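Local coordinates for protein pectate lyase/Amb allergen (Acidovorax citrulli, PDB 4HWV) that probably cleaves pectate, as a calcium-binding, secreted member of polysaccharide lyase family 1, at residues Ala137-Gly142 / Asp213-Ser218; Ile200-Ala205 / Asp227-Ala232; Asn350-Asn355 / Arg473-Ala478. All blocks are in the same frame, centred on the assembly; numbering follows the deposited sequence.

Contact 1: residues Ala137-Gly142 / Asp213-Ser218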
loop_
_atom_site.group_PDB
_atom_site.type_symbol
_atom_site.label_atom_id
_atom_site.label_comp_id
_atom_site.label_asym_id
_atom_site.label_seq_id
_atom_site.Cartn_x
_atom_site.Cartn_y
_atom_site.Cartn_z
ATOM N N ALA A 137 -11.789 24.064 -23.380
ATOM C CA ALA A 137 -11.778 25.511 -23.525
ATOM C C ALA A 137 -12.210 26.261 -22.283
ATOM O O ALA A 137 -12.077 27.482 -22.227
ATOM C CB ALA A 137 -12.632 25.933 -24.717
ATOM N N ARG A 138 -12.727 25.541 -21.288
ATOM C CA ARG A 138 -13.120 26.194 -20.053
ATOM C C ARG A 138 -13.057 25.214 -18.904
ATOM O O ARG A 138 -13.099 23.997 -19.105
ATOM C CB ARG A 138 -14.534 26.769 -20.175
ATOM C CG ARG A 138 -15.594 25.722 -20.462
ATOM C CD ARG A 138 -16.976 26.342 -20.661
ATOM N NE ARG A 138 -17.974 25.325 -20.982
ATOM C CZ ARG A 138 -19.248 25.371 -20.599
ATOM N NH1 ARG A 138 -19.693 26.380 -19.867
ATOM N NH2 ARG A 138 -20.076 24.395 -20.941
ATOM N N THR A 139 -12.948 25.763 -17.704
ATOM C CA THR A 139 -12.968 24.990 -16.477
ATOM C C THR A 139 -14.352 24.362 -16.287
ATOM O O THR A 139 -15.329 24.772 -16.926
ATOM C CB THR A 139 -12.641 25.895 -15.300
ATOM O OG1 THR A 139 -13.538 27.010 -15.318
ATOM C CG2 THR A 139 -11.200 26.410 -15.423
ATOM N N VAL A 140 -14.445 23.345 -15.434
ATOM C CA VAL A 140 -15.723 22.688 -15.233
ATOM C C VAL A 140 -16.645 23.516 -14.360
ATOM O O VAL A 140 -16.194 24.273 -13.490
ATOM C CB VAL A 140 -15.566 21.255 -14.652
ATOM C CG1 VAL A 140 -14.786 20.365 -15.614
ATOM C CG2 VAL A 140 -14.885 21.291 -13.282
ATOM N N SER A 141 -17.945 23.357 -14.596
ATOM C CA SER A 141 -18.962 24.048 -13.809
ATOM C C SER A 141 -20.245 23.240 -13.907
ATOM O O SER A 141 -20.342 22.325 -14.710
ATOM C CB SER A 141 -19.192 25.459 -14.346
ATOM O OG SER A 141 -19.833 25.402 -15.619
ATOM N N GLY A 142 -21.242 23.582 -13.100
ATOM C CA GLY A 142 -22.513 22.888 -13.159
ATOM C C GLY A 142 -22.674 21.875 -12.038
ATOM O O GLY A 142 -21.811 21.713 -11.164
ATOM N N ASP A 213 -9.532 19.332 -14.257
ATOM C CA ASP A 213 -9.408 20.682 -14.795
ATOM C C ASP A 213 -9.047 20.539 -16.262
ATOM O O ASP A 213 -7.888 20.274 -16.582
ATOM C CB ASP A 213 -8.331 21.489 -14.071
ATOM C CG ASP A 213 -8.189 22.905 -14.626
ATOM O OD1 ASP A 213 -8.808 23.258 -15.664
ATOM O OD2 ASP A 213 -7.442 23.690 -14.013
ATOM N N PRO A 214 -10.032 20.728 -17.164
ATOM C CA PRO A 214 -9.778 20.575 -18.607
ATOM C C PRO A 214 -8.676 21.490 -19.143
ATOM O O PRO A 214 -8.095 21.176 -20.172
ATOM C CB PRO A 214 -11.119 20.964 -19.252
ATOM C CG PRO A 214 -12.148 20.781 -18.160
ATOM C CD PRO A 214 -11.434 21.078 -16.863
ATOM N N THR A 215 -8.422 22.610 -18.477
ATOM C CA THR A 215 -7.480 23.614 -18.966
ATOM C C THR A 215 -6.068 23.430 -18.431
ATOM O O THR A 215 -5.131 24.043 -18.936
ATOM C CB THR A 215 -7.971 25.066 -18.670
ATOM O OG1 THR A 215 -7.889 25.346 -17.265
ATOM C CG2 THR A 215 -9.410 25.258 -19.137
ATOM N N ASP A 216 -5.893 22.581 -17.423
ATOM C CA ASP A 216 -4.568 22.414 -16.811
ATOM C C ASP A 216 -3.630 21.731 -17.808
ATOM O O ASP A 216 -3.933 20.664 -18.314
ATOM C CB ASP A 216 -4.699 21.577 -15.538
ATOM C CG ASP A 216 -3.392 21.433 -14.772
ATOM O OD1 ASP A 216 -2.294 21.573 -15.340
ATOM O OD2 ASP A 216 -3.474 21.153 -13.568
ATOM N N SER A 217 -2.500 22.365 -18.099
ATOM C CA SER A 217 -1.545 21.843 -19.079
ATOM C C SER A 217 -2.177 21.707 -20.469
ATOM O O SER A 217 -1.714 20.921 -21.301
ATOM C CB SER A 217 -0.921 20.527 -18.607
ATOM O OG SER A 217 -0.399 20.686 -17.299
ATOM N N SER A 218 -3.232 22.495 -20.690
ATOM C CA SER A 218 -3.999 22.571 -21.945
ATOM C C SER A 218 -4.863 21.352 -22.263
ATOM O O SER A 218 -6.020 21.497 -22.670
ATOM C CB SER A 218 -3.108 22.957 -23.130
ATOM O OG SER A 218 -2.591 24.252 -22.920
#
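P214 meets R138 and V140 with its ring. Its CB lies 3.6 Å from R138 O, and CG, the next atom out, sits against the same carbonyl oxygen while also touching CG1 of V140. CD closes the ring 3.6 Å from V140 CG1 and packs near the V140 backbone nitrogen. The valine and proline side chains cross at about a right angle, with CG1 the branch that makes the apolar contact. No hydrogen bond spans the two segments. The 213-218 side is shaped from within by an Asx turn at the start of a type I turn, D213-D216, in a loop leaving strand 211-213 of this right-handed parallel beta-helix enzyme. D213 OD1 takes two bonds from T215: the backbone N at 2.9 Å, from 45° above the carboxylate plane, and OG1 at 2.8 Å on the syn side. This grip holds T215 with its CG2 3.7 Å from R138 C, and its OG1 faces T139 CG2 at 3.9 Å. W134 of helix 131-134 touches P214 and donates through NE1 to R138 O, while V140 also leans on Y125 and Y129 of helix 118-129.

Contact 2: residues Ile200-Ala205 / Asp227-Ala232. With CA (calcium ion), chain C.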
loop_
_atom_site.group_PDB
_atom_site.type_symbol
_atom_site.label_atom_id
_atom_site.label_comp_id
_atom_site.label_asym_id
_atom_site.label_seq_id
_atom_site.Cartn_x
_atom_site.Cartn_y
_atom_site.Cartn_z
ATOM N N ILE A 200 7.687 10.957 13.379
ATOM C CA ILE A 200 6.349 10.505 12.988
ATOM C C ILE A 200 6.428 9.943 11.574
ATOM O O ILE A 200 7.166 10.455 10.714
ATOM C CB ILE A 200 5.349 11.684 13.036
ATOM C CG1 ILE A 200 5.211 12.168 14.476
ATOM C CG2 ILE A 200 3.974 11.303 12.455
ATOM C CD1 ILE A 200 4.694 13.584 14.602
ATOM N N THR A 201 5.686 8.866 11.337
ATOM C CA THR A 201 5.483 8.365 9.975
ATOM C C THR A 201 4.152 8.898 9.447
ATOM O O THR A 201 3.095 8.576 9.990
ATOM C CB THR A 201 5.521 6.832 9.958
ATOM O OG1 THR A 201 6.845 6.428 10.287
ATOM C CG2 THR A 201 5.187 6.270 8.579
ATOM N N PHE A 202 4.228 9.728 8.401
ATOM C CA PHE A 202 3.077 10.355 7.777
ATOM C C PHE A 202 2.748 9.559 6.516
ATOM O O PHE A 202 3.645 9.308 5.707
ATOM C CB PHE A 202 3.431 11.785 7.366
ATOM C CG PHE A 202 3.578 12.751 8.503
ATOM C CD1 PHE A 202 2.461 13.455 8.950
ATOM C CD2 PHE A 202 4.810 12.975 9.115
ATOM C CE1 PHE A 202 2.565 14.360 9.983
ATOM C CE2 PHE A 202 4.917 13.901 10.161
ATOM C CZ PHE A 202 3.807 14.591 10.588
ATOM N N GLU A 203 1.486 9.175 6.329
ATOM C CA GLU A 203 1.112 8.429 5.116
ATOM C C GLU A 203 -0.153 8.942 4.469
ATOM O O GLU A 203 -1.165 9.149 5.145
ATOM C CB GLU A 203 0.833 6.948 5.418
ATOM C CG GLU A 203 2.040 6.184 5.973
ATOM C CD GLU A 203 1.745 4.748 6.334
ATOM O OE1 GLU A 203 0.708 4.204 5.909
ATOM O OE2 GLU A 203 2.586 4.153 7.042
ATOM N N ASP A 204 -0.085 9.115 3.148
ATOM C CA ASP A 204 -1.253 9.012 2.270
ATOM C C ASP A 204 -2.308 10.079 2.541
ATOM O O ASP A 204 -3.418 9.781 3.007
ATOM C CB ASP A 204 -1.842 7.595 2.370
ATOM C CG ASP A 204 -2.901 7.314 1.320
ATOM O OD1 ASP A 204 -2.976 8.034 0.306
ATOM O OD2 ASP A 204 -3.666 6.363 1.524
ATOM N N ALA A 205 -1.953 11.331 2.247
ATOM C CA ALA A 205 -2.918 12.427 2.295
ATOM C C ALA A 205 -3.763 12.330 1.031
ATOM O O ALA A 205 -3.397 12.859 -0.018
ATOM C CB ALA A 205 -2.199 13.769 2.387
ATOM N N ASP A 227 -1.820 17.954 1.111
ATOM C CA ASP A 227 -0.426 17.598 1.373
ATOM C C ASP A 227 -0.362 16.886 2.710
ATOM O O ASP A 227 -1.304 16.943 3.483
ATOM C CB ASP A 227 0.407 18.872 1.541
ATOM C CG ASP A 227 0.304 19.810 0.358
ATOM O OD1 ASP A 227 0.148 19.332 -0.784
ATOM O OD2 ASP A 227 0.398 21.041 0.573
ATOM N N LEU A 228 0.750 16.232 3.027
ATOM C CA LEU A 228 0.911 15.763 4.399
ATOM C C LEU A 228 1.187 16.947 5.338
ATOM O O LEU A 228 0.669 16.981 6.459
ATOM C CB LEU A 228 1.977 14.666 4.496
ATOM C CG LEU A 228 1.475 13.359 3.842
ATOM C CD1 LEU A 228 2.634 12.420 3.531
ATOM C CD2 LEU A 228 0.446 12.661 4.735
ATOM N N ILE A 229 1.998 17.908 4.885
ATOM C CA ILE A 229 2.219 19.153 5.623
ATOM C C ILE A 229 2.220 20.303 4.617
ATOM O O ILE A 229 2.910 20.232 3.579
ATOM C CB ILE A 229 3.569 19.157 6.389
ATOM C CG1 ILE A 229 3.678 17.961 7.357
ATOM C CG2 ILE A 229 3.735 20.476 7.151
ATOM C CD1 ILE A 229 5.048 17.849 8.019
ATOM N N SER A 230 1.435 21.341 4.909
ATOM C CA SER A 230 1.426 22.565 4.107
ATOM C C SER A 230 1.992 23.687 4.954
ATOM O O SER A 230 1.571 23.869 6.113
ATOM C CB SER A 230 -0.000 22.934 3.699
ATOM O OG SER A 230 -0.626 21.896 2.954
ATOM N N VAL A 231 2.934 24.442 4.388
ATOM C CA VAL A 231 3.571 25.537 5.097
ATOM C C VAL A 231 3.363 26.831 4.302
ATOM O O VAL A 231 4.224 27.233 3.526
ATOM C CB VAL A 231 5.068 25.270 5.340
ATOM C CG1 VAL A 231 5.624 26.277 6.341
ATOM C CG2 VAL A 231 5.282 23.834 5.836
ATOM N N ALA A 232 2.199 27.452 4.485
ATOM C CA ALA A 232 1.865 28.682 3.761
ATOM C C ALA A 232 1.878 29.904 4.671
ATOM O O ALA A 232 1.985 31.029 4.197
ATOM C CB ALA A 232 0.485 28.538 3.060
HETATM CA CA CA C . 0.030 21.316 -1.747
HETATM O O HOH W 1 -0.538 23.117 -3.614
HETATM O O HOH W 2 0.247 23.905 -1.093
HETATM O O HOH W 3 -2.496 21.777 -1.105
#
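L228 pushes a forked side chain into the bend of F202-A205, while D227, the residue just before it, points its CB away from that bend and grips a calcium ion. No hydrogen bond joins the two segments, and L228 contributes more buried area than any other residue. A chi1 of -70° sets L228 CG anti to the carbonyl carbon. The two methyls beyond it divide the work. CD1 lies against F202, 3.9 Å from its O and 4.0 Å from its CB. CD2 sits over the following peptides, 3.8 Å from E203 C, and reaches A205 N and CB. D204 makes the bend with a positive phi of 64°, and its carboxylate turns elsewhere, to H277 and R249. Past the bend, A205 CB comes 3.5 Å from D227 O. The tip of I229, CD1, approaches F202 CZ obliquely at 4.3 Å, and the F202 ring also stacks with F244 of strand 243-245. These apolar groups fill the interior between two faces of the parallel beta-helix, with strand 201-203 on one and strand 229-234 on another. D227 binds the calcium with both carboxylate oxygens, OD1 at 2.2 Å and OD2 at 2.4 Å; D278, D282 and three waters complete the site. OD1 also accepts from G279 N. The positive calcium probably offsets the mutual repulsion of the three carboxylates, and the three water-filled positions could be where substrate carboxylates bind, as in related calcium-dependent pectate lyases.

Contact 3: residues Asn350-Asn355 / Arg473-Ala478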
loop_
_atom_site.group_PDB
_atom_site.type_symbol
_atom_site.label_atom_id
_atom_site.label_comp_id
_atom_site.label_asym_id
_atom_site.label_seq_id
_atom_site.Cartn_x
_atom_site.Cartn_y
_atom_site.Cartn_z
ATOM N N ASN A 350 23.719 17.141 1.119
ATOM C CA ASN A 350 23.840 15.824 1.743
ATOM C C ASN A 350 22.505 15.080 1.786
ATOM O O ASN A 350 22.135 14.507 2.816
ATOM C CB ASN A 350 24.419 15.912 3.166
ATOM C CG ASN A 350 25.891 16.313 3.210
ATOM O OD1 ASN A 350 26.322 16.866 4.207
ATOM N ND2 ASN A 350 26.678 15.974 2.170
ATOM N N ASN A 351 21.785 15.100 0.671
ATOM C CA ASN A 351 20.621 14.234 0.519
ATOM C C ASN A 351 20.974 13.062 -0.393
ATOM O O ASN A 351 21.904 13.155 -1.198
ATOM C CB ASN A 351 19.446 15.012 -0.071
ATOM C CG ASN A 351 19.087 16.208 0.762
ATOM O OD1 ASN A 351 18.510 16.075 1.849
ATOM N ND2 ASN A 351 19.467 17.392 0.289
ATOM N N TYR A 352 20.253 11.957 -0.225
ATOM C CA TYR A 352 20.417 10.779 -1.070
ATOM C C TYR A 352 19.134 10.577 -1.860
ATOM O O TYR A 352 18.079 10.282 -1.287
ATOM C CB TYR A 352 20.687 9.546 -0.208
ATOM C CG TYR A 352 20.754 8.239 -0.965
ATOM C CD1 TYR A 352 21.265 8.173 -2.257
ATOM C CD2 TYR A 352 20.346 7.059 -0.369
ATOM C CE1 TYR A 352 21.337 6.969 -2.938
ATOM C CE2 TYR A 352 20.411 5.848 -1.044
ATOM C CZ TYR A 352 20.914 5.816 -2.327
ATOM O OH TYR A 352 21.010 4.616 -2.998
ATOM N N TYR A 353 19.234 10.753 -3.176
ATOM C CA TYR A 353 18.143 10.488 -4.102
ATOM C C TYR A 353 18.313 9.085 -4.648
ATOM O O TYR A 353 19.399 8.722 -5.107
ATOM C CB TYR A 353 18.220 11.447 -5.277
ATOM C CG TYR A 353 18.012 12.912 -4.970
ATOM C CD1 TYR A 353 19.046 13.713 -4.459
ATOM C CD2 TYR A 353 16.791 13.518 -5.248
ATOM C CE1 TYR A 353 18.843 15.074 -4.230
ATOM C CE2 TYR A 353 16.582 14.865 -5.016
ATOM C CZ TYR A 353 17.607 15.644 -4.521
ATOM O OH TYR A 353 17.404 16.986 -4.298
ATOM N N GLU A 354 17.237 8.313 -4.639
ATOM C CA GLU A 354 17.289 6.926 -5.055
ATOM C C GLU A 354 16.016 6.556 -5.798
ATOM O O GLU A 354 14.919 6.596 -5.224
ATOM C CB GLU A 354 17.473 6.013 -3.836
ATOM C CG GLU A 354 17.574 4.530 -4.187
ATOM C CD GLU A 354 17.699 3.603 -2.982
ATOM O OE1 GLU A 354 17.518 4.066 -1.836
ATOM O OE2 GLU A 354 17.962 2.407 -3.195
ATOM N N ASN A 355 16.151 6.193 -7.071
ATOM C CA ASN A 355 14.985 5.846 -7.880
ATOM C C ASN A 355 15.450 5.150 -9.151
ATOM O O ASN A 355 16.659 4.910 -9.347
ATOM C CB ASN A 355 14.153 7.104 -8.215
ATOM C CG ASN A 355 12.667 6.794 -8.483
ATOM O OD1 ASN A 355 12.292 5.637 -8.670
ATOM N ND2 ASN A 355 11.832 7.836 -8.542
ATOM N N ARG A 473 24.959 5.705 4.806
ATOM C CA ARG A 473 24.716 6.394 6.075
ATOM C C ARG A 473 23.248 6.800 6.173
ATOM O O ARG A 473 22.569 6.506 7.152
ATOM C CB ARG A 473 25.587 7.655 6.201
ATOM C CG ARG A 473 27.078 7.447 6.469
ATOM C CD ARG A 473 27.809 8.808 6.484
ATOM N NE ARG A 473 29.246 8.701 6.742
ATOM C CZ ARG A 473 30.079 9.739 6.775
ATOM N NH1 ARG A 473 29.636 10.973 6.565
ATOM N N ILE A 474 22.765 7.495 5.144
ATOM C CA ILE A 474 21.395 8.000 5.136
ATOM C C ILE A 474 20.370 6.863 5.157
ATOM O O ILE A 474 19.402 6.921 5.916
ATOM C CB ILE A 474 21.167 8.964 3.964
ATOM C CG1 ILE A 474 21.884 10.296 4.264
ATOM C CG2 ILE A 474 19.674 9.179 3.707
ATOM C CD1 ILE A 474 21.772 11.345 3.174
ATOM N N THR A 475 20.595 5.819 4.360
ATOM C CA THR A 475 19.690 4.674 4.386
ATOM C C THR A 475 19.554 4.090 5.802
ATOM O O THR A 475 18.453 3.729 6.232
ATOM C CB THR A 475 20.151 3.597 3.388
ATOM O OG1 THR A 475 20.133 4.160 2.062
ATOM C CG2 THR A 475 19.253 2.368 3.460
ATOM N N ALA A 476 20.670 4.010 6.522
ATOM C CA ALA A 476 20.674 3.467 7.858
ATOM C C ALA A 476 20.060 4.378 8.922
ATOM O O ALA A 476 19.494 3.876 9.884
ATOM C CB ALA A 476 22.085 3.064 8.269
ATOM N N ARG A 477 20.189 5.698 8.771
ATOM C CA ARG A 477 19.943 6.611 9.893
ATOM C C ARG A 477 18.721 7.520 9.751
ATOM O O ARG A 477 18.278 8.109 10.744
ATOM C CB ARG A 477 21.188 7.477 10.128
ATOM C CG ARG A 477 21.281 8.670 9.194
ATOM C CD ARG A 477 22.692 9.186 9.021
ATOM N NE ARG A 477 22.663 10.410 8.221
ATOM C CZ ARG A 477 23.732 11.092 7.816
ATOM N NH1 ARG A 477 24.955 10.668 8.108
ATOM N NH2 ARG A 477 23.572 12.202 7.109
ATOM N N ALA A 478 18.182 7.664 8.540
ATOM C CA ALA A 478 17.140 8.664 8.307
ATOM C C ALA A 478 15.749 8.185 8.689
ATOM O O ALA A 478 15.471 6.984 8.706
ATOM C CB ALA A 478 17.153 9.097 6.845
HETATM O O HOH W 4 18.636 2.628 0.158
#
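T475 OG1 is held between two partners beside Y352: it donates to A471 O one helical turn back and accepts a hydrogen bond from a water at 2.9 Å. The same water donates to E354 OE1 at 2.7 Å, bridging the helix to the strand; this carboxylate oxygen is also bonded to H330 NE2. With OG1 anti to its own carbonyl carbon (chi1 -61°), the hydroxyl comes to the edge of the Y352 ring, near its plane, 3.5 Å from CE2. E354 CB covers one face of that ring, offset toward the rim. One residue earlier in the helix, I474 supplies the apolar part. Its CD1 lies 3.2 Å from N350 O, close for a methyl on a carbonyl oxygen, and 3.8 Å from Y352 N, pressing on the backbone where the chain enters strand 352-355. CD1 also packs 4.0 Å from Y352 CB, with I474 CG2 beside it. N350 has a positive phi (55°) in the break of strand 345-356, and its amide is fixed by E465 N and N381 O. N351 points its CB away from the helix; its side chain has its main polar partner in N329, and its backbone N donates to N382 OD1, consistent with the internal asparagine stacks known in pectate lyases. Helix 470-477 thus lies on the outside of the beta-helix, against the break and the strand residues after it: strand 345-356 runs between strands 330-332 and 376-387, parallel to both, and I474 and T475 also touch H330 of strand 330-332.

In the fold
From the N terminus, residues 137-142 come first, in the loop before helix 143-159. Segment 200-205 of contact 2 follows before 213-218 closes contact 1, and 227-232 closes contact 2 afterwards, so the two loops cross. Contact 1 joins the helical region to a loop at the surface, whereas contact 2 lies near the centre of the chain, between two faces of the beta-helix; their centres lie about 27 Å apart. Contact 3 opens only later and spans 117 residues, bringing the late helix 470-477 back to strand 345-356. It lies across the chain's centre from contact 1, with no atoms of any two contacts touching.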